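Local coordinates for possible adhesin (Caldicellulosiruptor kronotskyensis, PDB 4WA0), which probably mediates attachment of this extreme thermophile to cellulose as a tapirin, the chain here being its metal-binding, beta-helical C-terminal domain, at residues 156-169 / 183-197. Numbering follows the deposited sequence. Where two conformers were deposited one is given.
Sequences LKSNSAVYCNSLVV and LYLATTPDASTIISI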
ATOM      1  N   LEU A 156      -6.889 -22.920   3.686  1.00 12.15           N
ATOM      2  CA  LEU A 156      -7.976 -22.354   4.492  1.00 12.38           C
ATOM      3  C   LEU A 156      -7.688 -22.798   5.926  1.00 13.76           C
ATOM      4  O   LEU A 156      -7.747 -23.992   6.248  1.00 14.10           O
ATOM      5  CB  LEU A 156      -9.391 -22.759   3.957  1.00 14.63           C
ATOM      6  CG  LEU A 156      -9.493 -22.581   2.391  1.00 15.16           C
ATOM      7  CD1 LEU A 156     -10.927 -22.947   1.957  1.00 18.19           C
ATOM      8  CD2 LEU A 156      -9.149 -21.162   1.985  1.00 15.33           C
ATOM      9  N   LYS A 157      -7.333 -21.860   6.801  1.00 13.43           N
ATOM     10  CA  LYS A 157      -6.860 -22.258   8.145  1.00 15.16           C
ATOM     11  C   LYS A 157      -8.030 -22.723   9.015  1.00 14.68           C
ATOM     12  O   LYS A 157      -9.204 -22.584   8.703  1.00 15.53           O
ATOM     13  CB  LYS A 157      -6.073 -21.134   8.832  1.00 17.50           C
ATOM     14  CG  LYS A 157      -4.907 -20.590   7.996  1.00 19.45           C
ATOM     15  CD  LYS A 157      -3.745 -21.526   7.941  1.00 23.80           C
ATOM     16  CE  LYS A 157      -2.965 -21.502   9.245  1.00 25.42           C
ATOM     17  NZ  LYS A 157      -1.941 -22.589   9.197  1.00 28.68           N
ATOM     18  N   SER A 158      -7.701 -23.249  10.182  1.00 17.53           N
ATOM     19  CA  SER A 158      -8.734 -23.880  11.009  1.00 18.39           C
ATOM     20  C   SER A 158      -9.904 -22.977  11.359  1.00 16.78           C
ATOM     21  O   SER A 158      -9.720 -21.789  11.708  1.00 16.34           O
ATOM     22  CB  SER A 158      -8.123 -24.530  12.249  1.00 22.75           C
ATOM     23  OG  SER A 158      -7.471 -23.559  12.997  1.00 29.33           O
ATOM     24  N   ASN A 159     -11.105 -23.542  11.209  0.62 17.22           N
ATOM     25  CA  ASN A 159     -12.383 -22.875  11.470  0.62 17.62           C
ATOM     26  C   ASN A 159     -12.695 -21.656  10.649  0.62 16.67           C
ATOM     27  O   ASN A 159     -13.644 -20.924  10.948  0.62 17.21           O
ATOM     28  CB  ASN A 159     -12.491 -22.612  12.961  0.62 19.83           C
ATOM     29  CG  ASN A 159     -12.363 -23.901  13.726  0.62 19.93           C
ATOM     30  OD1 ASN A 159     -13.162 -24.812  13.491  0.62 18.32           O
ATOM     31  ND2 ASN A 159     -11.284 -24.053  14.514  0.62 20.07           N
ATOM     32  N   SER A 160     -11.944 -21.478   9.546  1.00 16.70           N
ATOM     33  CA  SER A 160     -12.194 -20.358   8.635  1.00 16.42           C
ATOM     34  C   SER A 160     -13.527 -20.640   7.906  1.00 15.90           C
ATOM     35  O   SER A 160     -14.072 -21.751   8.009  1.00 16.24           O
ATOM     36  CB  SER A 160     -11.021 -20.151   7.649  1.00 15.41           C
ATOM     37  OG  SER A 160     -10.852 -21.300   6.850  1.00 14.45           O
ATOM     38  N   ALA A 161     -14.080 -19.630   7.248  1.00 16.92           N
ATOM     39  CA  ALA A 161     -15.311 -19.707   6.439  1.00 16.34           C
ATOM     40  C   ALA A 161     -15.010 -19.016   5.127  1.00 18.04           C
ATOM     41  O   ALA A 161     -14.613 -17.810   5.079  1.00 15.62           O
ATOM     42  CB  ALA A 161     -16.457 -19.018   7.144  1.00 17.63           C
ATOM     43  N   VAL A 162     -15.156 -19.756   4.033  1.00 15.45           N
ATOM     44  CA  VAL A 162     -14.782 -19.194   2.728  1.00 15.01           C
ATOM     45  C   VAL A 162     -15.935 -19.409   1.779  1.00 15.35           C
ATOM     46  O   VAL A 162     -16.408 -20.542   1.669  1.00 14.80           O
ATOM     47  CB  VAL A 162     -13.559 -19.933   2.202  1.00 14.50           C
ATOM     48  CG1 VAL A 162     -13.337 -19.552   0.770  1.00 16.73           C
ATOM     49  CG2 VAL A 162     -12.370 -19.635   3.080  1.00 16.03           C
ATOM     50  N   TYR A 163     -16.350 -18.385   1.064  1.00 14.39           N
ATOM     51  CA  TYR A 163     -17.544 -18.439   0.208  1.00 15.10           C
ATOM     52  C   TYR A 163     -17.112 -18.011  -1.186  1.00 15.54           C
ATOM     53  O   TYR A 163     -16.576 -16.930  -1.286  1.00 16.31           O
ATOM     54  CB  TYR A 163     -18.557 -17.498   0.720  1.00 15.02           C
ATOM     55  CG  TYR A 163     -19.050 -17.705   2.160  1.00 17.09           C
ATOM     56  CD1 TYR A 163     -18.299 -17.273   3.207  1.00 18.83           C
ATOM     57  CD2 TYR A 163     -20.288 -18.351   2.438  1.00 18.15           C
ATOM     58  CE1 TYR A 163     -18.720 -17.451   4.501  1.00 19.80           C
ATOM     59  CE2 TYR A 163     -20.732 -18.514   3.726  1.00 20.41           C
ATOM     60  CZ  TYR A 163     -19.929 -18.060   4.755  1.00 20.46           C
ATOM     61  OH  TYR A 163     -20.307 -18.242   6.063  1.00 24.26           O
ATOM     62  N   CYS A 164     -17.264 -18.859  -2.205  1.00 14.36           N
ATOM     63  CA  CYS A 164     -16.826 -18.552  -3.614  1.00 15.96           C
ATOM     64  C   CYS A 164     -17.929 -19.010  -4.546  1.00 13.81           C
ATOM     65  O   CYS A 164     -18.633 -19.962  -4.287  1.00 12.27           O
ATOM     66  CB  CYS A 164     -15.477 -19.186  -4.146  1.00 16.75           C
ATOM     67  SG  CYS A 164     -14.192 -19.356  -2.918  1.00 26.30           S
ATOM     68  N   ASN A 165     -18.035 -18.362  -5.673  1.00 13.77           N
ATOM     69  CA  ASN A 165     -18.894 -18.907  -6.694  1.00 12.61           C
ATOM     70  C   ASN A 165     -18.440 -20.201  -7.306  1.00 13.34           C
ATOM     71  O   ASN A 165     -19.239 -21.107  -7.512  1.00 13.40           O
ATOM     72  CB  ASN A 165     -19.117 -17.853  -7.817  1.00 14.16           C
ATOM     73  CG  ASN A 165     -20.098 -18.327  -8.854  1.00 16.63           C
ATOM     74  OD1 ASN A 165     -19.687 -18.709  -9.960  1.00 21.64           O
ATOM     75  ND2 ASN A 165     -21.340 -18.455  -8.472  1.00 15.53           N
ATOM     76  N   SER A 166     -17.158 -20.287  -7.619  0.57 13.85           N
ATOM     77  CA  SER A 166     -16.582 -21.400  -8.352  0.57 14.31           C
ATOM     78  C   SER A 166     -15.129 -21.568  -7.945  0.57 13.89           C
ATOM     79  O   SER A 166     -14.480 -20.610  -7.490  0.57 15.31           O
ATOM     80  CB  SER A 166     -16.633 -21.104  -9.866  0.57 15.05           C
ATOM     81  OG  SER A 166     -17.974 -21.095 -10.341  0.57 17.37           O
ATOM     82  N   LEU A 167     -14.651 -22.795  -8.126  1.00 13.14           N
ATOM     83  CA  LEU A 167     -13.305 -23.190  -7.796  1.00 12.49           C
ATOM     84  C   LEU A 167     -12.680 -23.934  -8.928  1.00 11.47           C
ATOM     85  O   LEU A 167     -13.318 -24.859  -9.492  1.00 12.75           O
ATOM     86  CB  LEU A 167     -13.333 -24.055  -6.561  1.00 11.70           C
ATOM     87  CG  LEU A 167     -11.971 -24.539  -6.076  1.00 11.32           C
ATOM     88  CD1 LEU A 167     -11.002 -23.447  -5.624  1.00 11.28           C
ATOM     89  CD2 LEU A 167     -12.145 -25.626  -5.033  1.00 11.89           C
ATOM     90  N   VAL A 168     -11.458 -23.538  -9.334  1.00 10.97           N
ATOM     91  CA  VAL A 168     -10.705 -24.259 -10.298  1.00 11.92           C
ATOM     92  C   VAL A 168      -9.327 -24.463  -9.718  1.00 11.90           C
ATOM     93  O   VAL A 168      -8.651 -23.452  -9.323  1.00 12.24           O
ATOM     94  CB  VAL A 168     -10.626 -23.481 -11.627  1.00 13.62           C
ATOM     95  CG1 VAL A 168      -9.648 -24.116 -12.563  1.00 16.17           C
ATOM     96  CG2 VAL A 168     -12.009 -23.302 -12.278  1.00 15.47           C
ATOM     97  N   VAL A 169      -8.881 -25.708  -9.680  1.00 11.78           N
ATOM     98  CA  VAL A 169      -7.534 -26.031  -9.214  1.00 11.13           C
ATOM     99  C   VAL A 169      -6.921 -27.057 -10.190  1.00 14.05           C
ATOM    100  O   VAL A 169      -7.496 -28.140 -10.437  1.00 14.49           O
ATOM    101  CB  VAL A 169      -7.541 -26.652  -7.782  1.00 10.35           C
ATOM    102  CG1 VAL A 169      -6.123 -26.979  -7.323  1.00 10.72           C
ATOM    103  CG2 VAL A 169      -8.252 -25.771  -6.764  1.00 10.79           C
ATOM    104  N   LEU A 183     -15.719 -24.568   3.513  1.00 13.13           N
ATOM    105  CA  LEU A 183     -15.743 -24.014   2.160  1.00 12.47           C
ATOM    106  C   LEU A 183     -17.156 -24.138   1.574  1.00 13.81           C
ATOM    107  O   LEU A 183     -17.734 -25.237   1.565  1.00 13.52           O
ATOM    108  CB  LEU A 183     -14.804 -24.752   1.242  1.00 14.24           C
ATOM    109  CG  LEU A 183     -14.689 -24.350  -0.247  1.00 16.01           C
ATOM    110  CD1 LEU A 183     -14.344 -22.891  -0.382  1.00 16.86           C
ATOM    111  CD2 LEU A 183     -13.718 -25.304  -0.939  1.00 17.18           C
ATOM    112  N   TYR A 184     -17.662 -23.032   1.064  1.00 12.63           N
ATOM    113  CA  TYR A 184     -18.988 -22.975   0.434  1.00 12.95           C
ATOM    114  C   TYR A 184     -18.815 -22.566  -0.996  1.00 15.09           C
ATOM    115  O   TYR A 184     -18.219 -21.526  -1.240  1.00 14.18           O
ATOM    116  CB  TYR A 184     -19.949 -21.995   1.105  1.00 13.31           C
ATOM    117  CG  TYR A 184     -20.197 -22.154   2.616  1.00 14.49           C
ATOM    118  CD1 TYR A 184     -19.334 -21.605   3.545  1.00 17.06           C
ATOM    119  CD2 TYR A 184     -21.361 -22.746   3.088  1.00 17.64           C
ATOM    120  CE1 TYR A 184     -19.599 -21.717   4.926  1.00 18.08           C
ATOM    121  CE2 TYR A 184     -21.609 -22.871   4.430  1.00 18.07           C
ATOM    122  CZ  TYR A 184     -20.730 -22.327   5.346  1.00 20.19           C
ATOM    123  OH  TYR A 184     -21.008 -22.389   6.688  1.00 20.94           O
ATOM    124  N   LEU A 185     -19.286 -23.411  -1.942  1.00 13.97           N
ATOM    125  CA  LEU A 185     -19.164 -23.121  -3.343  1.00 13.33           C
ATOM    126  C   LEU A 185     -20.535 -23.079  -3.912  1.00 13.07           C
ATOM    127  O   LEU A 185     -21.339 -23.976  -3.622  1.00 14.66           O
ATOM    128  CB  LEU A 185     -18.317 -24.243  -4.010  1.00 13.39           C
ATOM    129  CG  LEU A 185     -16.888 -24.331  -3.513  1.00 14.18           C
ATOM    130  CD1 LEU A 185     -16.235 -25.505  -4.170  1.00 15.95           C
ATOM    131  CD2 LEU A 185     -16.162 -23.031  -3.833  1.00 15.42           C
ATOM    132  N   ALA A 186     -20.834 -22.063  -4.705  1.00 12.11           N
ATOM    133  CA  ALA A 186     -22.161 -21.930  -5.366  1.00 13.13           C
ATOM    134  C   ALA A 186     -22.376 -22.949  -6.483  1.00 13.89           C
ATOM    135  O   ALA A 186     -23.458 -23.141  -6.914  1.00 14.27           O
ATOM    136  CB  ALA A 186     -22.307 -20.528  -5.921  1.00 12.78           C
ATOM    137  N   THR A 187     -21.300 -23.508  -6.990  1.00 13.01           N
ATOM    138  CA  THR A 187     -21.307 -24.502  -8.100  1.00 12.01           C
ATOM    139  C   THR A 187     -20.522 -25.706  -7.677  1.00 13.51           C
ATOM    140  O   THR A 187     -19.942 -25.770  -6.543  1.00 13.29           O
ATOM    141  CB  THR A 187     -20.619 -23.844  -9.354  1.00 12.28           C
ATOM    142  OG1 THR A 187     -19.267 -23.436  -9.024  1.00 13.37           O
ATOM    143  CG2 THR A 187     -21.404 -22.605  -9.830  1.00 14.41           C
ATOM    144  N   THR A 188     -20.470 -26.677  -8.570  1.00 12.65           N
ATOM    145  CA  THR A 188     -19.719 -27.934  -8.367  1.00 12.41           C
ATOM    146  C   THR A 188     -18.575 -28.019  -9.374  1.00 12.95           C
ATOM    147  O   THR A 188     -18.802 -27.876 -10.594  1.00 12.66           O
ATOM    148  CB  THR A 188     -20.629 -29.202  -8.511  1.00 13.42           C
ATOM    149  OG1 THR A 188     -21.633 -29.153  -7.491  1.00 13.42           O
ATOM    150  CG2 THR A 188     -19.805 -30.459  -8.379  1.00 11.75           C
ATOM    151  N   PRO A 189     -17.359 -28.106  -8.878  1.00 12.29           N
ATOM    152  CA  PRO A 189     -16.237 -28.133  -9.805  1.00 12.31           C
ATOM    153  C   PRO A 189     -16.079 -29.435 -10.584  1.00 12.69           C
ATOM    154  O   PRO A 189     -16.868 -30.381 -10.468  1.00 11.87           O
ATOM    155  CB  PRO A 189     -14.990 -27.936  -8.929  1.00 13.83           C
ATOM    156  CG  PRO A 189     -15.453 -27.800  -7.546  1.00 15.48           C
ATOM    157  CD  PRO A 189     -16.949 -28.093  -7.463  1.00 14.18           C
ATOM    158  N   ASP A 190     -15.065 -29.428 -11.459  1.00 12.21           N
ATOM    159  CA  ASP A 190     -14.684 -30.613 -12.196  1.00 13.58           C
ATOM    160  C   ASP A 190     -13.863 -31.623 -11.434  1.00 12.71           C
ATOM    161  O   ASP A 190     -13.332 -31.353 -10.332  1.00 12.56           O
ATOM    162  CB  ASP A 190     -14.067 -30.219 -13.564  1.00 15.01           C
ATOM    163  CG  ASP A 190     -12.678 -29.695 -13.534  1.00 24.18           C
ATOM    164  OD1 ASP A 190     -11.942 -29.697 -12.554  1.00 22.66           O
ATOM    165  OD2 ASP A 190     -12.272 -29.275 -14.676  1.00 29.42           O
ATOM    166  N   ALA A 191     -13.738 -32.816 -11.972  1.00 11.80           N
ATOM    167  CA  ALA A 191     -13.054 -33.883 -11.206  1.00 12.77           C
ATOM    168  C   ALA A 191     -11.639 -33.546 -10.806  1.00 13.23           C
ATOM    169  O   ALA A 191     -11.228 -33.844  -9.719  1.00 13.74           O
ATOM    170  CB  ALA A 191     -13.108 -35.237 -11.901  1.00 14.54           C
ATOM    171  N   SER A 192     -10.897 -32.923 -11.715  0.60 14.10           N
ATOM    172  CA  SER A 192      -9.499 -32.626 -11.422  0.60 16.26           C
ATOM    173  C   SER A 192      -9.366 -31.685 -10.224  0.60 14.12           C
ATOM    174  O   SER A 192      -8.569 -31.919  -9.290  0.60 13.42           O
ATOM    175  CB  SER A 192      -8.788 -32.012 -12.623  0.60 18.97           C
ATOM    176  OG  SER A 192      -8.473 -33.019 -13.581  0.60 24.46           O
ATOM    177  N   THR A 193     -10.215 -30.670 -10.234  1.00 12.53           N
ATOM    178  CA  THR A 193     -10.264 -29.731  -9.126  1.00 12.77           C
ATOM    179  C   THR A 193     -10.552 -30.455  -7.829  1.00 12.51           C
ATOM    180  O   THR A 193      -9.859 -30.267  -6.836  1.00 11.33           O
ATOM    181  CB  THR A 193     -11.290 -28.627  -9.388  1.00 12.10           C
ATOM    182  OG1 THR A 193     -10.865 -27.808 -10.504  1.00 12.09           O
ATOM    183  CG2 THR A 193     -11.555 -27.826  -8.203  1.00 11.78           C
ATOM    184  N   ILE A 194     -11.597 -31.263  -7.843  1.00 12.47           N
ATOM    185  CA  ILE A 194     -11.980 -31.945  -6.604  1.00 12.94           C
ATOM    186  C   ILE A 194     -10.813 -32.808  -6.055  1.00 12.46           C
ATOM    187  O   ILE A 194     -10.550 -32.838  -4.857  1.00 14.41           O
ATOM    188  CB  ILE A 194     -13.293 -32.748  -6.802  1.00 13.65           C
ATOM    189  CG1 ILE A 194     -14.443 -31.776  -7.072  1.00 15.12           C
ATOM    190  CG2 ILE A 194     -13.538 -33.711  -5.616  1.00 14.50           C
ATOM    191  CD1 ILE A 194     -15.780 -32.463  -7.373  1.00 16.21           C
ATOM    192  N   ILE A 195     -10.109 -33.546  -6.919  0.51 12.56           N
ATOM    193  CA  ILE A 195      -9.015 -34.402  -6.487  0.51 13.54           C
ATOM    194  C   ILE A 195      -7.758 -33.607  -6.059  0.51 14.00           C
ATOM    195  O   ILE A 195      -6.801 -34.200  -5.523  0.51 15.66           O
ATOM    196  CB  ILE A 195      -8.710 -35.501  -7.556  0.51 14.67           C
ATOM    197  CG1 ILE A 195      -7.970 -34.914  -8.747  0.51 15.54           C
ATOM    198  CG2 ILE A 195     -10.024 -36.165  -7.992  0.51 14.86           C
ATOM    199  CD1 ILE A 195      -7.520 -35.865  -9.830  0.51 17.52           C
ATOM    200  N   SER A 196      -7.773 -32.276  -6.290  1.00 13.30           N
ATOM    201  CA  SER A 196      -6.709 -31.377  -5.871  1.00 13.85           C
ATOM    202  C   SER A 196      -6.984 -30.688  -4.539  1.00 14.41           C
ATOM    203  O   SER A 196      -6.171 -29.887  -4.096  1.00 16.05           O
ATOM    204  CB  SER A 196      -6.462 -30.317  -6.946  1.00 14.71           C
ATOM    205  OG  SER A 196      -6.051 -30.874  -8.132  1.00 19.26           O
ATOM    206  N   ILE A 197      -8.079 -31.056  -3.894  1.00 14.42           N
ATOM    207  CA  ILE A 197      -8.453 -30.515  -2.602  1.00 15.83           C
ATOM    208  C   ILE A 197      -7.954 -31.525  -1.582  1.00 17.01           C
ATOM    209  O   ILE A 197      -8.222 -32.731  -1.727  1.00 17.05           O
ATOM    210  CB  ILE A 197      -9.967 -30.272  -2.485  1.00 16.21           C
ATOM    211  CG1 ILE A 197     -10.457 -29.258  -3.517  1.00 15.72           C
ATOM    212  CG2 ILE A 197     -10.296 -29.815  -1.040  1.00 17.72           C
ATOM    213  CD1 ILE A 197     -11.954 -29.169  -3.553  1.00 15.85           C
TER
HETATM  214  O   HOH W   1     -16.724 -24.806  -8.934  1.00 16.08           O
HETATM  215  O   HOH W   2     -13.304 -26.879 -11.624  1.00 19.66           O
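Strand 161-164 and strand 183-185 run parallel, their axes 4.8 Å apart, and are joined by three backbone hydrogen bonds: Tyr184 N to Val162 O, Cys164 N to Tyr184 O and Ala186 N to Cys164 O. On the face that carries the tyrosines, Tyr163 and Tyr184 repeat each other one coil apart. Their side chains run alongside one another, and the rings face each other in planes 2° from parallel, centroids 4.5 Å apart. They are slid so far that they barely overlap, and each sets a rim carbon over the other's face, CE2 of Tyr163 lying 3.4 Å from CD1 of Tyr184; Phe210 meets the Tyr163 ring at a slant. The other face is apolar: Leu183 brings CD1 to within 3.7 Å of Val162 CG1, and Leu185 CD2 packs on Cys164 CB.

At Asn165 the first segment turns a corner, and there the pairing passes to side chains and water. Thr187 OG1 donates to Asn165 O in the carbonyl plane, on a lone pair; a water donates to this hydroxyl and accepts the N-H of Leu167. Beyond it, Leu167 extends inward, CG anti to its own N (chi1 -179°), to put CD2 3.8 Å from Ile197 CD1 and against Thr193 CG2. Helix 191-195, N-capped by Asp190, replaces the next strand over 166-169. From it Thr193 OG1 takes the N-H of Val169 at 3.0 Å in a nearly straight bond (173°), while a second water links this hydroxyl to Leu167 O and Asp190 N. Val169 CG1 presses tightly on Ser196 CB.

The contact thus exemplifies how a beta-helix can finish one face: backbone pairing joins 161-164 to 183-185, a slid, near-parallel tyrosine pair on one side, whereas threonine hydroxyls and waters satisfy backbone groups around 166-169, outermost in its sheet.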